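PDB 3FLJ: uncharacterized protein conserved in bacteria with a cystatin-like fold from Silicibacter pomeroyi, which is of unknown function but adopts the cystatin-like fold of the SnoaL-like family, whose cone-shaped barrel often encloses a ligand pocket. Local coordinates for residues Leu38-Leu43 and Pro63-Leu68; Arg48-Thr53 and Ile117-Val122; Phe78-Ile83 and Leu92-Lys97; Gly87-Leu92 and Leu108-Glu113. All blocks are in the same frame, centred on the assembly; numbering follows the deposited sequence.

Contact 1: Leu38-Leu43 and Pro63-Leu68; sequences LIHALL and PVAAVL
Ile39 and Leu43 pack on Ala65 and Leu68 where the short helix 36-40 and the turn after it meet the long helix 61-74, two of the helical elements that lie against the curved sheet of this cystatin-like fold. The contact is made by apolar packing, with the edge of the His40 ring at its margin, and illustrates how a small residue lets a turn come close to a helix. Ala65 stands at the middle, directed at the other segment, and its CA lies 5.4 Å from the CA of His40. Ile39 sends its CG2 branch to Leu68 CD1, 3.7 Å away, while its longer branch ends with CD1 4.0 Å from Leu68 CB. With CG2 anti to the backbone N and CG1 beside that N (chi1 -66°), both branches face Leu68, one toward its CD1 and one toward its CB. Leu43, nearer Val64, comes in by one methyl: its CD1 lies 3.8 Å from Val64 CG1 and 4.0 Å from Ala65 CB. Its second methyl, CD2, faces Leu68 CD1 more distantly. Leu43 can reach back in this way because His40 to Leu43 form a type I turn, with Leu43 N bonded to His40 O at 3.2 Å. The imidazole of His40 presents an edge to Ala65 CB, and in the conformer described its NE2 is hydrogen-bonded to Asp62 OD1 of helix 61-74. Val64 and Leu68 also touch Phe49, and the side chain of Leu68 lies about 4 Å from an unidentified bound molecule, consistent with a pocket between helix and sheet, as in SnoaL-like alpha+beta barrels.

Contact 2: Arg48-Thr53 and Ile117-Val122; sequences RFMPPT and IQDFEV
Arg48 and Asp119 lie side by side and point the same way from neighbouring parallel strands, yet their flat ends are turned 60° apart. Arg48 NE reaches Asp119 OD1 at 2.7 Å, and NH2 approaches OD2 at 3.2 Å; both bonds of this salt bridge are bent and weak. The bend of the arginine at chi3 (-72°) brings the guanidinium back over the Gln118 carbonyl oxygen, which sits above its centre. Replacing Arg48 with an alanine would probably leave the Asp119 carboxylate without this cationic mate and the Gln118 carbonyl without the guanidinium lying over it. On the other face of the sheet Phe49 and Phe120 also run alongside each other, but as a T-shaped pair: the edge of Phe49 is directed at the face of Phe120, with centroids 5.5 Å apart. Phe49 CE1 additionally meets Val122 CG2 at 3.6 Å. Between these faces the backbones pair in parallel register, Met50 (a selenomethionine) giving N to Phe120 O and taking Val122 N on its own O, each at 2.9 Å. Met50 CB lies 3.9 Å from Glu121 CG, and the Glu121 carboxylate is salt-bridged to Arg125 and Arg81 of the second subunit. Gln118 and Asp119 together face Thr110, a classic beta bulge against strand 101-111. The bent Arg48-Asp119 bonds probably add less than the backbone pairing, while the charge of Glu121 is probably balanced across the dimer.

Contact 3: Phe78-Ile83 and Leu92-Lys97; sequences FRYRRI and LEFQCK
Tyr80 and Phe78 pack against Leu92 and Phe94 on the close-packed face of this antiparallel hairpin, while three arginines gather round Glu93 and Gln95 on the other. On the packed face Leu92 CD2 sits over the Tyr80 ring as a CH-pi contact, 4.2 Å from its centroid, and Phe78 CE1 lies over the ring's opposite face. The rings of Phe78 and Phe94 are inclined by 29° and slid apart, so they barely overlap. With CG held between its backbone N and carbonyl carbon (chi1 63°), Phe94 brings its CD1 to 3.3 Å from Phe78 CE2. Tyr80 OH is bonded to Asp107 of the next strand. The polar face is looser, with Arg79 and Arg81 exposed, though Glu93 itself is buried against the second subunit. Arg82 grips Glu93 OE1 side-on, through NE and NH2, each at 2.9 Å, while Arg81 NE reaches Glu93 OE2 at 3.0 Å through the anti lone pair. Both guanidinium planes stand steeply to the carboxylate. Arg81 NH1 also meets Gln95 OE1 from above the amide plane, and the Arg79 guanidinium stacks on that amide. A glutamine in place of Glu93 is likely to cost the two arginines their shared countercharge within the chain, leaving them to their partners on the second subunit, Glu121 for Arg81 and Asp89 for Arg82. Arg81 and Arg82 both face Glu93, a classic beta bulge in the hairpin of strands 78-86 and 89-98 of the cystatin-like sheet.

Contact 4: Gly87-Leu92 and Leu108-Glu113; sequences GKDWAL and LITLNE
Lys88 and Leu111 pair at the open end of an antiparallel hairpin formed by strands 89-98 and 101-111 of the cystatin-like sheet. Among the backbone bonds, Leu111 N donates to Lys88 O at 2.8 Å, and Trp90 and Ile109 form a hydrogen-bonded pair, Trp90 N to Ile109 O at 3.0 Å and Ile109 N to Trp90 O at 2.9 Å. Thr110 CA also makes a CA-H...O contact to Lys88 O.

Apolar contacts are spread thinly over both faces. Ala91 CB meets Leu108 CD2 at 4.1 Å on one, while Leu92 CD1 touches Ile109 CG1 at 4.0 Å on the other. Beside the latter, Leu111 CD1 approaches the indole of Trp90 obliquely. The aliphatic chain of Lys88 instead lies along the backbone of Leu111 and Asn112, its CE 3.5 Å from Asn112 O.

The second subunit supplies both charge and packing: its Arg82 forms a salt bridge with Asp89 and a hydrogen bond to Ile109 O, and the two Ala91 residues pack on each other across the dimer. Within segment 87-92, Trp90 holds CG anti to its carbonyl carbon (chi1 -62°), which swings the indole back toward Gly87; there NE1 donates to Gly87 O at 3.0 Å, arriving from above the carbonyl plane, 65° out of it.

How the contacts relate
Contact 1 is the buried apolar member, joining helical elements, whereas contacts 2, 3 and 4 are partly buried strand pairings in one curved sheet. Contacts 1 and 2 meet at Phe49, which packs on Val64, Val67 and Leu68, so helix and sheet share one hydrophobic layer. Contacts 2 and 4 are joined through the neighbouring strands 117-125 and 101-111, with Phe120 against Ile109; contacts 3 and 4 share strand 89-98 and Leu92. Contact 2 is parallel, the other two strand pairs antiparallel. Chemistry follows position: many apolar groups face the helices, while the other face of the sheet meets the second subunit through charged groups and some apolar ones such as Ala91.

Contact 1: Leu38-Leu43 and Pro63-Leu68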
# COMPACT_ATOMS: atom_id res chain seq x y z
N LEU A 38 12.57 19.76 7.45
CA LEU A 38 13.44 18.75 6.81
C LEU A 38 12.76 18.02 5.64
O LEU A 38 13.45 17.62 4.69
CB LEU A 38 14.00 17.76 7.85
CG LEU A 38 14.89 18.38 8.95
CD1 LEU A 38 15.32 17.28 9.93
CD2 LEU A 38 16.13 19.11 8.41
N ILE A 39 11.44 17.85 5.70
CA ILE A 39 10.66 17.24 4.61
C ILE A 39 10.66 18.14 3.35
O ILE A 39 10.85 17.61 2.25
CB ILE A 39 9.18 16.91 5.06
CG1 ILE A 39 9.16 15.82 6.15
CG2 ILE A 39 8.33 16.43 3.88
CD1 ILE A 39 7.86 15.74 6.95
N HIS A 40 10.47 19.46 3.54
CA HIS A 40 10.38 20.46 2.46
C HIS A 40 11.47 20.31 1.38
O HIS A 40 11.15 20.31 0.18
CB HIS A 40 10.40 21.88 3.08
CG HIS A 40 9.94 22.96 2.16
ND1 HIS A 40 10.78 23.62 1.30
CD2 HIS A 40 8.72 23.52 2.00
CE1 HIS A 40 10.10 24.54 0.64
NE2 HIS A 40 8.84 24.50 1.04
N ALA A 41 12.73 20.18 1.81
CA ALA A 41 13.90 20.06 0.90
C ALA A 41 13.92 18.85 -0.05
O ALA A 41 14.59 18.90 -1.09
CB ALA A 41 15.22 20.12 1.70
N LEU A 42 13.20 17.79 0.30
CA LEU A 42 13.09 16.58 -0.54
C LEU A 42 11.95 16.61 -1.57
O LEU A 42 11.91 15.72 -2.44
CB LEU A 42 12.92 15.35 0.37
CG LEU A 42 14.00 15.16 1.46
CD1 LEU A 42 13.75 13.86 2.19
CD2 LEU A 42 15.42 15.21 0.91
N LEU A 43 11.09 17.62 -1.52
CA LEU A 43 9.88 17.68 -2.35
C LEU A 43 10.06 18.56 -3.57
O LEU A 43 10.65 19.63 -3.47
CB LEU A 43 8.71 18.23 -1.53
CG LEU A 43 8.36 17.55 -0.20
CD1 LEU A 43 7.19 18.28 0.50
CD2 LEU A 43 8.04 16.07 -0.37
N PRO A 63 2.21 23.26 1.18
CA PRO A 63 1.11 22.48 1.76
C PRO A 63 1.40 20.98 2.02
O PRO A 63 0.96 20.45 3.04
CB PRO A 63 -0.04 22.68 0.76
CG PRO A 63 0.55 23.20 -0.46
CD PRO A 63 1.80 23.90 -0.09
N VAL A 64 2.15 20.33 1.12
CA VAL A 64 2.47 18.89 1.27
C VAL A 64 3.35 18.64 2.50
O VAL A 64 3.09 17.69 3.24
CB VAL A 64 3.05 18.28 -0.03
CG1 VAL A 64 3.63 16.87 0.19
CG2 VAL A 64 1.96 18.27 -1.11
N ALA A 65 4.37 19.48 2.70
CA ALA A 65 5.27 19.36 3.87
C ALA A 65 4.47 19.50 5.19
O ALA A 65 4.71 18.76 6.14
CB ALA A 65 6.42 20.39 3.80
N ALA A 66 3.52 20.45 5.22
CA ALA A 66 2.61 20.66 6.36
C ALA A 66 1.72 19.45 6.62
O ALA A 66 1.57 19.05 7.77
CB ALA A 66 1.75 21.92 6.15
N VAL A 67 1.15 18.87 5.56
CA VAL A 67 0.31 17.67 5.67
C VAL A 67 1.15 16.51 6.21
O VAL A 67 0.73 15.85 7.16
CB VAL A 67 -0.42 17.31 4.33
CG1 VAL A 67 -1.19 15.99 4.45
CG2 VAL A 67 -1.37 18.42 3.94
N LEU A 68 2.33 16.29 5.63
CA LEU A 68 3.23 15.20 6.07
C LEU A 68 3.69 15.36 7.52
O LEU A 68 3.82 14.35 8.23
CB LEU A 68 4.43 15.04 5.12
CG LEU A 68 4.11 14.50 3.73
CD1 LEU A 68 5.30 14.71 2.78
CD2 LEU A 68 3.71 13.00 3.78

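Contact 2: Arg48-Thr53 and Ile117-Val122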
# COMPACT_ATOMS: atom_id res chain seq x y z
N ARG A 48 2.94 16.24 -5.76
CA ARG A 48 1.57 15.76 -5.60
C ARG A 48 1.57 14.72 -4.48
O ARG A 48 2.31 13.74 -4.57
CB ARG A 48 1.09 15.14 -6.91
CG ARG A 48 0.94 16.16 -8.02
CD ARG A 48 0.54 15.56 -9.35
NE ARG A 48 1.60 14.78 -10.02
CZ ARG A 48 2.70 15.27 -10.65
NH1 ARG A 48 2.97 16.57 -10.72
NH2 ARG A 48 3.55 14.42 -11.23
N PHE A 49 0.80 14.98 -3.42
CA PHE A 49 0.64 14.05 -2.29
C PHE A 49 -0.79 13.50 -2.31
O PHE A 49 -1.74 14.29 -2.30
CB PHE A 49 0.96 14.71 -0.95
CG PHE A 49 0.69 13.81 0.23
CD1 PHE A 49 1.52 12.72 0.49
CD2 PHE A 49 -0.42 14.03 1.06
CE1 PHE A 49 1.27 11.85 1.58
CE2 PHE A 49 -0.70 13.18 2.15
CZ PHE A 49 0.15 12.08 2.42
N MSE A 50 -0.91 12.17 -2.34
CA MSE A 50 -2.19 11.46 -2.38
C MSE A 50 -2.32 10.62 -1.09
O MSE A 50 -1.66 9.58 -0.96
CB MSE A 50 -2.23 10.61 -3.64
CG MSE A 50 -2.45 11.43 -4.90
SE MSE A 50 -1.70 10.57 -6.45
CE MSE A 50 0.22 10.97 -6.09
N PRO A 51 -3.18 11.05 -0.13
CA PRO A 51 -3.26 10.34 1.15
C PRO A 51 -4.03 9.01 1.09
O PRO A 51 -4.76 8.78 0.14
CB PRO A 51 -4.00 11.35 2.03
CG PRO A 51 -4.95 11.98 1.11
CD PRO A 51 -4.17 12.16 -0.15
N PRO A 52 -3.92 8.16 2.14
CA PRO A 52 -4.68 6.90 2.12
C PRO A 52 -6.18 7.07 2.47
O PRO A 52 -6.97 6.15 2.23
CB PRO A 52 -3.98 6.08 3.20
CG PRO A 52 -3.54 7.08 4.19
CD PRO A 52 -3.20 8.33 3.42
N THR A 53 -6.53 8.24 3.01
CA THR A 53 -7.87 8.57 3.48
C THR A 53 -8.81 8.95 2.33
O THR A 53 -9.64 8.13 1.94
CB THR A 53 -7.77 9.70 4.52
OG1 THR A 53 -7.04 10.78 3.94
CG2 THR A 53 -7.02 9.21 5.77
N ILE A 117 11.13 14.46 -4.75
CA ILE A 117 9.88 13.70 -4.73
C ILE A 117 8.83 14.46 -5.55
O ILE A 117 8.44 15.57 -5.17
CB ILE A 117 9.38 13.45 -3.27
CG1 ILE A 117 10.43 12.64 -2.48
CG2 ILE A 117 8.03 12.72 -3.28
CD1 ILE A 117 10.10 12.45 -1.00
N GLN A 118 8.40 13.85 -6.66
CA GLN A 118 7.40 14.42 -7.58
C GLN A 118 5.99 13.92 -7.22
O GLN A 118 5.06 14.72 -7.23
CB GLN A 118 7.73 14.07 -9.03
CG GLN A 118 6.91 14.83 -10.10
CD GLN A 118 7.13 16.35 -10.07
OE1 GLN A 118 8.17 16.85 -10.51
NE2 GLN A 118 6.14 17.08 -9.55
N ASP A 119 5.84 12.61 -6.99
CA ASP A 119 4.57 11.98 -6.58
C ASP A 119 4.82 11.16 -5.33
O ASP A 119 5.79 10.41 -5.28
CB ASP A 119 4.02 11.06 -7.66
CG ASP A 119 3.66 11.81 -8.92
OD1 ASP A 119 2.68 12.56 -8.88
OD2 ASP A 119 4.35 11.61 -9.93
N PHE A 120 3.93 11.31 -4.34
CA PHE A 120 4.00 10.66 -3.03
C PHE A 120 2.56 10.18 -2.77
O PHE A 120 1.69 10.99 -2.44
CB PHE A 120 4.48 11.71 -2.01
CG PHE A 120 4.94 11.17 -0.66
CD1 PHE A 120 4.31 10.09 -0.01
CD2 PHE A 120 5.97 11.84 0.02
CE1 PHE A 120 4.76 9.65 1.25
CE2 PHE A 120 6.42 11.40 1.28
CZ PHE A 120 5.80 10.30 1.90
N GLU A 121 2.32 8.88 -2.95
CA GLU A 121 1.00 8.27 -2.80
C GLU A 121 1.05 7.24 -1.68
O GLU A 121 1.92 6.36 -1.70
CB GLU A 121 0.60 7.63 -4.13
CG GLU A 121 -0.80 7.04 -4.16
CD GLU A 121 -1.27 6.75 -5.57
OE1 GLU A 121 -0.42 6.54 -6.46
OE2 GLU A 121 -2.48 6.76 -5.80
N VAL A 122 0.13 7.34 -0.70
CA VAL A 122 0.13 6.47 0.48
C VAL A 122 -1.05 5.50 0.46
O VAL A 122 -2.20 5.91 0.31
CB VAL A 122 0.13 7.29 1.78
CG1 VAL A 122 0.14 6.35 3.04
CG2 VAL A 122 1.32 8.24 1.83

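Contact 3: Phe78-Ile83 and Leu92-Lys97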
# COMPACT_ATOMS: atom_id res chain seq x y z
N PHE A 78 6.58 4.45 14.70
CA PHE A 78 6.76 4.40 13.25
C PHE A 78 8.13 3.84 12.91
O PHE A 78 9.14 4.22 13.51
CB PHE A 78 6.60 5.80 12.62
CG PHE A 78 6.62 5.79 11.11
CD1 PHE A 78 7.84 5.78 10.41
CD2 PHE A 78 5.43 5.77 10.39
CE1 PHE A 78 7.87 5.75 9.00
CE2 PHE A 78 5.44 5.76 8.99
CZ PHE A 78 6.66 5.74 8.29
N ARG A 79 8.16 2.94 11.93
CA ARG A 79 9.41 2.46 11.34
C ARG A 79 9.16 1.85 9.97
O ARG A 79 8.12 1.22 9.75
CB ARG A 79 10.19 1.46 12.23
CG ARG A 79 9.68 0.03 12.37
CD ARG A 79 8.37 -0.03 13.12
NE ARG A 79 7.94 -1.41 13.33
CZ ARG A 79 6.95 -1.80 14.15
NH1 ARG A 79 6.23 -0.92 14.85
NH2 ARG A 79 6.67 -3.10 14.26
N TYR A 80 10.12 2.05 9.07
CA TYR A 80 10.10 1.39 7.77
C TYR A 80 10.53 -0.06 7.99
O TYR A 80 11.30 -0.34 8.91
CB TYR A 80 10.97 2.11 6.75
CG TYR A 80 10.36 3.42 6.30
CD1 TYR A 80 9.28 3.42 5.42
CD2 TYR A 80 10.85 4.66 6.75
CE1 TYR A 80 8.68 4.62 4.98
CE2 TYR A 80 10.26 5.88 6.31
CZ TYR A 80 9.18 5.84 5.42
OH TYR A 80 8.60 7.00 5.00
N ARG A 81 9.97 -0.96 7.19
CA ARG A 81 10.29 -2.40 7.20
C ARG A 81 11.11 -2.77 5.98
O ARG A 81 12.18 -3.36 6.12
CB ARG A 81 9.02 -3.23 7.27
CG ARG A 81 8.20 -2.91 8.52
CD ARG A 81 7.22 -3.97 8.90
NE ARG A 81 6.25 -4.30 7.84
CZ ARG A 81 5.15 -5.06 8.01
NH1 ARG A 81 4.81 -5.54 9.21
NH2 ARG A 81 4.37 -5.32 6.98
N ARG A 82 10.61 -2.41 4.80
CA ARG A 82 11.28 -2.70 3.52
C ARG A 82 11.33 -1.48 2.60
O ARG A 82 10.34 -0.76 2.50
CB ARG A 82 10.63 -3.88 2.82
CG ARG A 82 10.86 -5.20 3.54
CD ARG A 82 10.37 -6.37 2.70
NE ARG A 82 8.91 -6.38 2.51
CZ ARG A 82 8.24 -7.22 1.71
NH1 ARG A 82 8.85 -8.16 1.02
NH2 ARG A 82 6.91 -7.14 1.61
N ILE A 83 12.48 -1.27 1.96
CA ILE A 83 12.72 -0.19 0.99
C ILE A 83 12.93 -0.93 -0.32
O ILE A 83 13.95 -1.57 -0.50
CB ILE A 83 13.99 0.67 1.36
CG1 ILE A 83 13.99 1.14 2.82
CG2 ILE A 83 14.13 1.86 0.40
CD1 ILE A 83 12.77 1.94 3.23
N LEU A 92 8.23 2.26 -0.13
CA LEU A 92 8.76 2.18 1.24
C LEU A 92 7.64 1.67 2.16
O LEU A 92 6.71 2.40 2.50
CB LEU A 92 9.30 3.52 1.74
CG LEU A 92 10.51 4.14 1.05
CD1 LEU A 92 10.15 4.71 -0.30
CD2 LEU A 92 11.18 5.23 1.94
N GLU A 93 7.77 0.41 2.56
CA GLU A 93 6.82 -0.26 3.44
C GLU A 93 7.11 0.12 4.88
O GLU A 93 8.25 0.02 5.31
CB GLU A 93 6.94 -1.77 3.25
CG GLU A 93 6.09 -2.66 4.14
CD GLU A 93 6.48 -4.11 3.97
OE1 GLU A 93 6.75 -4.50 2.83
OE2 GLU A 93 6.56 -4.84 4.94
N PHE A 94 6.06 0.49 5.63
CA PHE A 94 6.18 0.85 7.05
C PHE A 94 5.10 0.21 7.92
O PHE A 94 4.09 -0.27 7.41
CB PHE A 94 6.14 2.38 7.22
CG PHE A 94 4.85 3.04 6.78
CD1 PHE A 94 3.77 3.17 7.68
CD2 PHE A 94 4.71 3.56 5.49
CE1 PHE A 94 2.57 3.80 7.29
CE2 PHE A 94 3.52 4.21 5.09
CZ PHE A 94 2.44 4.33 5.99
N GLN A 95 5.38 0.21 9.22
CA GLN A 95 4.44 -0.20 10.27
C GLN A 95 4.41 0.92 11.33
O GLN A 95 5.44 1.57 11.58
CB GLN A 95 4.82 -1.53 10.88
CG GLN A 95 3.74 -2.12 11.81
CD GLN A 95 4.05 -3.52 12.32
OE1 GLN A 95 4.95 -4.20 11.83
NE2 GLN A 95 3.28 -3.95 13.32
N CYS A 96 3.24 1.15 11.91
CA CYS A 96 3.05 2.16 12.95
C CYS A 96 1.74 1.90 13.69
O CYS A 96 1.10 0.84 13.49
CB CYS A 96 3.07 3.58 12.33
SG CYS A 96 1.78 3.85 11.15
N LYS A 97 1.39 2.81 14.60
CA LYS A 97 0.09 2.81 15.26
C LYS A 97 -0.57 4.19 15.15
O LYS A 97 0.12 5.21 14.97
CB LYS A 97 0.21 2.40 16.74
CG LYS A 97 0.94 1.09 16.97
CD LYS A 97 0.88 0.58 18.41
CE LYS A 97 -0.49 0.01 18.76
NZ LYS A 97 -0.52 -0.72 20.07

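Contact 4: Gly87-Leu92 and Leu108-Glu113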
# COMPACT_ATOMS: atom_id res chain seq x y z
N GLY A 87 16.19 3.47 -9.15
CA GLY A 87 16.16 4.69 -9.94
C GLY A 87 15.19 5.74 -9.41
O GLY A 87 15.45 6.34 -8.38
N LYS A 88 14.09 5.92 -10.13
CA LYS A 88 13.07 6.92 -9.79
C LYS A 88 11.79 6.35 -9.18
O LYS A 88 10.98 7.13 -8.72
CB LYS A 88 12.76 7.77 -11.03
CG LYS A 88 13.99 8.62 -11.40
CD LYS A 88 13.81 9.46 -12.64
CE LYS A 88 15.03 10.34 -12.85
NZ LYS A 88 16.32 9.60 -12.92
N ASP A 89 11.66 5.02 -9.11
CA ASP A 89 10.44 4.32 -8.67
C ASP A 89 10.71 3.55 -7.39
O ASP A 89 11.53 2.64 -7.41
CB ASP A 89 10.03 3.35 -9.78
CG ASP A 89 9.67 4.06 -11.08
OD1 ASP A 89 8.84 4.98 -11.02
OD2 ASP A 89 10.22 3.69 -12.15
N TRP A 90 10.04 3.93 -6.29
CA TRP A 90 10.24 3.30 -4.97
C TRP A 90 8.95 3.03 -4.19
O TRP A 90 7.96 3.73 -4.37
CB TRP A 90 11.15 4.20 -4.10
CG TRP A 90 12.51 4.37 -4.68
CD1 TRP A 90 12.90 5.31 -5.57
CD2 TRP A 90 13.65 3.55 -4.43
NE1 TRP A 90 14.22 5.14 -5.89
CE2 TRP A 90 14.71 4.06 -5.22
CE3 TRP A 90 13.89 2.43 -3.61
CZ2 TRP A 90 16.00 3.51 -5.21
CZ3 TRP A 90 15.17 1.87 -3.60
CH2 TRP A 90 16.21 2.42 -4.39
N ALA A 91 8.99 1.99 -3.35
CA ALA A 91 7.89 1.60 -2.46
C ALA A 91 8.53 1.38 -1.08
O ALA A 91 9.34 0.46 -0.93
CB ALA A 91 7.22 0.33 -2.96
N LEU A 92 8.23 2.26 -0.13
CA LEU A 92 8.76 2.18 1.24
C LEU A 92 7.64 1.67 2.16
O LEU A 92 6.71 2.40 2.50
CB LEU A 92 9.30 3.52 1.74
CG LEU A 92 10.51 4.14 1.05
CD1 LEU A 92 10.15 4.71 -0.30
CD2 LEU A 92 11.18 5.23 1.94
N LEU A 108 4.44 5.26 -1.84
CA LEU A 108 4.75 5.06 -3.26
C LEU A 108 5.37 6.36 -3.76
O LEU A 108 4.67 7.37 -3.86
CB LEU A 108 3.52 4.68 -4.08
CG LEU A 108 2.89 3.33 -3.75
CD1 LEU A 108 1.48 3.21 -4.33
CD2 LEU A 108 3.80 2.18 -4.23
N ILE A 109 6.67 6.31 -4.08
CA ILE A 109 7.44 7.50 -4.46
C ILE A 109 7.90 7.43 -5.90
O ILE A 109 8.41 6.40 -6.33
CB ILE A 109 8.68 7.67 -3.54
CG1 ILE A 109 8.27 7.81 -2.06
CG2 ILE A 109 9.55 8.88 -3.97
CD1 ILE A 109 7.38 9.01 -1.70
N THR A 110 7.68 8.54 -6.62
CA THR A 110 8.19 8.75 -7.98
C THR A 110 9.08 9.99 -7.90
O THR A 110 8.61 11.07 -7.49
CB THR A 110 7.09 8.98 -9.01
OG1 THR A 110 6.09 7.96 -8.86
CG2 THR A 110 7.67 8.91 -10.44
N LEU A 111 10.37 9.83 -8.24
CA LEU A 111 11.33 10.94 -8.25
C LEU A 111 11.37 11.56 -9.64
O LEU A 111 11.10 10.88 -10.64
CB LEU A 111 12.74 10.47 -7.84
CG LEU A 111 12.86 9.78 -6.46
CD1 LEU A 111 14.29 9.24 -6.25
CD2 LEU A 111 12.45 10.69 -5.31
N ASN A 112 11.69 12.85 -9.70
CA ASN A 112 11.88 13.59 -10.98
C ASN A 112 13.36 13.52 -11.39
O ASN A 112 14.16 12.94 -10.64
CB ASN A 112 11.30 15.02 -10.91
CG ASN A 112 11.99 15.93 -9.88
OD1 ASN A 112 13.12 15.69 -9.44
ND2 ASN A 112 11.29 16.98 -9.50
N GLU A 113 13.72 14.12 -12.54
CA GLU A 113 15.11 14.19 -13.07
C GLU A 113 16.09 14.77 -12.05
O GLU A 113 17.24 14.35 -11.97
CB GLU A 113 15.15 15.02 -14.38
CG GLU A 113 16.52 15.10 -15.09
CD GLU A 113 16.51 15.94 -16.36
OE1 GLU A 113 15.49 15.99 -17.08
OE2 GLU A 113 17.56 16.55 -16.66